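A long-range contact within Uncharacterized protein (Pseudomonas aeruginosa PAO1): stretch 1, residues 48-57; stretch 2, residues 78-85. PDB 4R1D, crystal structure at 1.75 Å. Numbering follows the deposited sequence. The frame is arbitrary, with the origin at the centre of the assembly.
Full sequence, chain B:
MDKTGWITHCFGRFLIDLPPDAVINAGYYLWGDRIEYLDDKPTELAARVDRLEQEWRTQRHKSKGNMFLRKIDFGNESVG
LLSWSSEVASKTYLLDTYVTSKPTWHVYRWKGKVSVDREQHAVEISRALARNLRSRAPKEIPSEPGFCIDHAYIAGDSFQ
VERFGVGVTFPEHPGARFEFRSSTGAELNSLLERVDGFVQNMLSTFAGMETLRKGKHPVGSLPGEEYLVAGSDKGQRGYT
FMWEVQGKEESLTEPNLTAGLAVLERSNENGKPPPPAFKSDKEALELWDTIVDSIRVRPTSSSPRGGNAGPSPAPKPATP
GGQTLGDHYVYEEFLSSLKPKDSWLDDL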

# COMPACT_ATOMS: atom_id res chain seq x y z
N ARG B 48 -5.51 12.81 28.05
CA ARG B 48 -5.25 12.46 26.65
C ARG B 48 -5.76 13.55 25.71
O ARG B 48 -5.04 14.00 24.80
CB ARG B 48 -5.93 11.13 26.30
CG ARG B 48 -6.01 10.84 24.81
CD ARG B 48 -7.02 9.74 24.49
NE ARG B 48 -6.63 8.42 25.00
CZ ARG B 48 -6.01 7.49 24.28
NH1 ARG B 48 -5.67 7.72 23.01
NH2 ARG B 48 -5.70 6.33 24.84
N VAL B 49 -7.00 13.97 25.92
CA VAL B 49 -7.62 14.99 25.07
C VAL B 49 -6.97 16.36 25.22
O VAL B 49 -6.70 17.04 24.22
CB VAL B 49 -9.13 15.08 25.34
CG1 VAL B 49 -9.74 16.27 24.61
CG2 VAL B 49 -9.81 13.79 24.93
N ASP B 50 -6.70 16.77 26.45
CA ASP B 50 -6.03 18.04 26.70
C ASP B 50 -4.64 18.04 26.09
O ASP B 50 -4.20 19.04 25.54
CB ASP B 50 -5.93 18.36 28.20
CG ASP B 50 -7.27 18.74 28.81
OD1 ASP B 50 -8.20 19.11 28.07
OD2 ASP B 50 -7.38 18.69 30.05
N ARG B 51 -3.95 16.90 26.19
CA ARG B 51 -2.60 16.78 25.66
C ARG B 51 -2.57 17.00 24.16
O ARG B 51 -1.68 17.67 23.63
CB ARG B 51 -2.03 15.40 25.97
CG ARG B 51 -0.61 15.18 25.48
CD ARG B 51 -0.24 13.69 25.51
NE ARG B 51 -0.13 13.15 24.15
CZ ARG B 51 -1.15 12.64 23.45
NH1 ARG B 51 -2.37 12.59 23.98
NH2 ARG B 51 -0.93 12.19 22.23
N LEU B 52 -3.54 16.41 23.47
CA LEU B 52 -3.64 16.53 22.02
C LEU B 52 -4.00 17.93 21.59
O LEU B 52 -3.47 18.44 20.61
CB LEU B 52 -4.69 15.57 21.47
CG LEU B 52 -4.19 14.21 20.99
CD1 LEU B 52 -5.37 13.40 20.47
CD2 LEU B 52 -3.12 14.40 19.91
N GLU B 53 -4.95 18.55 22.30
CA GLU B 53 -5.34 19.90 21.95
C GLU B 53 -4.13 20.82 22.01
O GLU B 53 -3.90 21.63 21.11
CB GLU B 53 -6.46 20.43 22.85
CG GLU B 53 -6.77 21.90 22.53
CD GLU B 53 -7.81 22.50 23.44
OE1 GLU B 53 -8.50 21.75 24.15
OE2 GLU B 53 -7.94 23.75 23.42
N GLN B 54 -3.33 20.66 23.05
CA GLN B 54 -2.16 21.52 23.21
C GLN B 54 -1.08 21.24 22.17
O GLN B 54 -0.35 22.15 21.77
CB GLN B 54 -1.62 21.46 24.64
CG GLN B 54 -2.56 22.09 25.68
CD GLN B 54 -2.92 23.55 25.39
OE1 GLN B 54 -2.05 24.38 25.08
NE2 GLN B 54 -4.21 23.88 25.48
N GLU B 55 -0.97 20.00 21.71
CA GLU B 55 -0.04 19.69 20.63
C GLU B 55 -0.48 20.40 19.36
O GLU B 55 0.33 21.02 18.68
CB GLU B 55 0.03 18.18 20.37
CG GLU B 55 0.64 17.38 21.50
CD GLU B 55 0.73 15.90 21.17
OE1 GLU B 55 0.35 15.51 20.04
OE2 GLU B 55 1.19 15.13 22.03
N TRP B 56 -1.76 20.29 19.05
CA TRP B 56 -2.31 20.91 17.85
C TRP B 56 -2.08 22.42 17.87
O TRP B 56 -1.76 23.02 16.85
CB TRP B 56 -3.81 20.65 17.73
CG TRP B 56 -4.20 19.32 17.13
CD1 TRP B 56 -4.95 18.35 17.72
CD2 TRP B 56 -3.87 18.84 15.83
NE1 TRP B 56 -5.11 17.28 16.87
CE2 TRP B 56 -4.46 17.56 15.69
CE3 TRP B 56 -3.15 19.36 14.75
CZ2 TRP B 56 -4.33 16.80 14.54
CZ3 TRP B 56 -3.03 18.60 13.61
CH2 TRP B 56 -3.62 17.34 13.50
N ARG B 57 -2.25 23.01 19.04
CA ARG B 57 -2.10 24.46 19.18
C ARG B 57 -0.69 24.96 18.87
O ARG B 57 -0.50 26.15 18.56
CB ARG B 57 -2.59 24.93 20.56
CG ARG B 57 -4.11 25.01 20.68
CD ARG B 57 -4.55 25.22 22.14
NE ARG B 57 -5.99 25.38 22.29
CZ ARG B 57 -6.63 26.53 22.12
NH1 ARG B 57 -5.95 27.62 21.78
NH2 ARG B 57 -7.94 26.61 22.29
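Stretch 2, residues 78-85: SVGLLSWS

Stretch 2 is an extended β-strand for most of its length, ending at W84, and lies along the helical segment 48-57, nearly parallel to it. The two N-to-C directions differ by 17°, and the axes approach to 9.7 Å. Because the two segments run the same way, the register advances together: the CA atoms of E53 and L81 are 6.8 Å apart, and those of W56 and S83 are 7.4 Å apart. The strand climbs farther per residue than the helix, so two steps along the strand, from L81 to S83, match three along the helix.

The alternation of the strand decides which residues reach the helix. V79, L81 and S83 direct their CA-to-CB bonds toward it, whereas that of L82 points away and G80, on the same side as L82, has no side chain. The helix answers with V49, L52 and W56, spaced by three and four residues and therefore gathered on one side.

L81 is the central bump. With chi1 m and chi2 t, its isobutyl group is pushed into a shallow hollow bounded by V49, L52 and E53. CD1 of L81 lies 3.7 Å from the backbone O of V49, 3.7 Å from CB of L52 and 3.9 Å from the backbone N of E53, so this methyl rests directly on the helix backbone. That oxygen and nitrogen are already paired with each other in the helix, E53 N donating to V49 O at 3.0 Å, and an apolar group can cover them without leaving either unsatisfied. CD2 of L81, the other methyl, packs 4.1 Å from CG1 of V49 and 4.0 Å from CB of E53. The carboxylate of E53 extends onward to R57, whose NE meets E53 OE2 at 2.8 Å in a salt bridge within the helix.

Toward the start of the strand, the same CG1 of V49 also meets CG2 of V79 at 4.2 Å, a contact that extends the apolar patch.

At the other end the shapes are reversed: the helix contributes the large side chain and the strand a small one. The indole of W56, chi1 m, presents a face to S83, whose short side chain leaves room for the flat ring. CB of S83 stands 3.7 Å from the centroid of the six-membered ring of W56, only 9° off the ring normal, a CH-π contact, and OG of S83 is 3.3 Å from CZ2 of W56 over the same face. No hydrogen bond joins the two stretches; they bury 330 Å², both sides summed, and the contacts described are apolar packing and the CH-π approach.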

# COMPACT_ATOMS: atom_id res chain seq x y z
N SER B 78 -19.34 14.12 25.66
CA SER B 78 -18.55 13.81 24.48
C SER B 78 -17.96 15.09 23.90
O SER B 78 -18.62 16.13 23.89
CB SER B 78 -19.42 13.08 23.45
OG SER B 78 -18.68 12.84 22.26
N VAL B 79 -16.72 15.01 23.41
CA VAL B 79 -16.06 16.18 22.84
C VAL B 79 -15.34 15.86 21.53
O VAL B 79 -15.03 14.70 21.23
CB VAL B 79 -15.03 16.79 23.82
CG1 VAL B 79 -15.71 17.22 25.12
CG2 VAL B 79 -13.91 15.79 24.11
N GLY B 80 -15.06 16.89 20.75
CA GLY B 80 -14.28 16.73 19.54
C GLY B 80 -13.20 17.77 19.41
O GLY B 80 -13.38 18.92 19.80
N LEU B 81 -12.05 17.36 18.88
CA LEU B 81 -11.00 18.30 18.52
C LEU B 81 -11.03 18.47 17.02
O LEU B 81 -10.91 17.50 16.28
CB LEU B 81 -9.62 17.80 18.97
CG LEU B 81 -9.46 17.49 20.47
CD1 LEU B 81 -8.09 16.90 20.78
CD2 LEU B 81 -9.70 18.75 21.31
N LEU B 82 -11.19 19.71 16.57
CA LEU B 82 -11.25 20.00 15.14
C LEU B 82 -9.98 20.72 14.72
O LEU B 82 -9.64 21.78 15.27
CB LEU B 82 -12.47 20.87 14.83
CG LEU B 82 -12.79 21.05 13.34
CD1 LEU B 82 -13.42 19.80 12.79
CD2 LEU B 82 -13.76 22.23 13.18
N SER B 83 -9.28 20.14 13.75
CA SER B 83 -8.05 20.72 13.23
C SER B 83 -8.09 20.64 11.72
O SER B 83 -8.92 19.93 11.17
CB SER B 83 -6.83 19.96 13.77
OG SER B 83 -6.85 18.59 13.38
N TRP B 84 -7.23 21.39 11.04
CA TRP B 84 -7.05 21.20 9.60
C TRP B 84 -6.53 19.78 9.33
O TRP B 84 -5.75 19.26 10.11
CB TRP B 84 -6.09 22.24 9.03
CG TRP B 84 -6.74 23.58 8.85
CD1 TRP B 84 -6.43 24.74 9.50
CD2 TRP B 84 -7.82 23.89 7.97
NE1 TRP B 84 -7.25 25.75 9.08
CE2 TRP B 84 -8.12 25.26 8.14
CE3 TRP B 84 -8.58 23.15 7.06
CZ2 TRP B 84 -9.13 25.89 7.43
CZ3 TRP B 84 -9.58 23.78 6.35
CH2 TRP B 84 -9.84 25.14 6.54
N SER B 85 -6.96 19.17 8.23
CA SER B 85 -6.56 17.79 7.95
C SER B 85 -5.11 17.65 7.49
O SER B 85 -4.56 16.54 7.48
CB SER B 85 -7.51 17.14 6.95
OG SER B 85 -7.43 17.79 5.70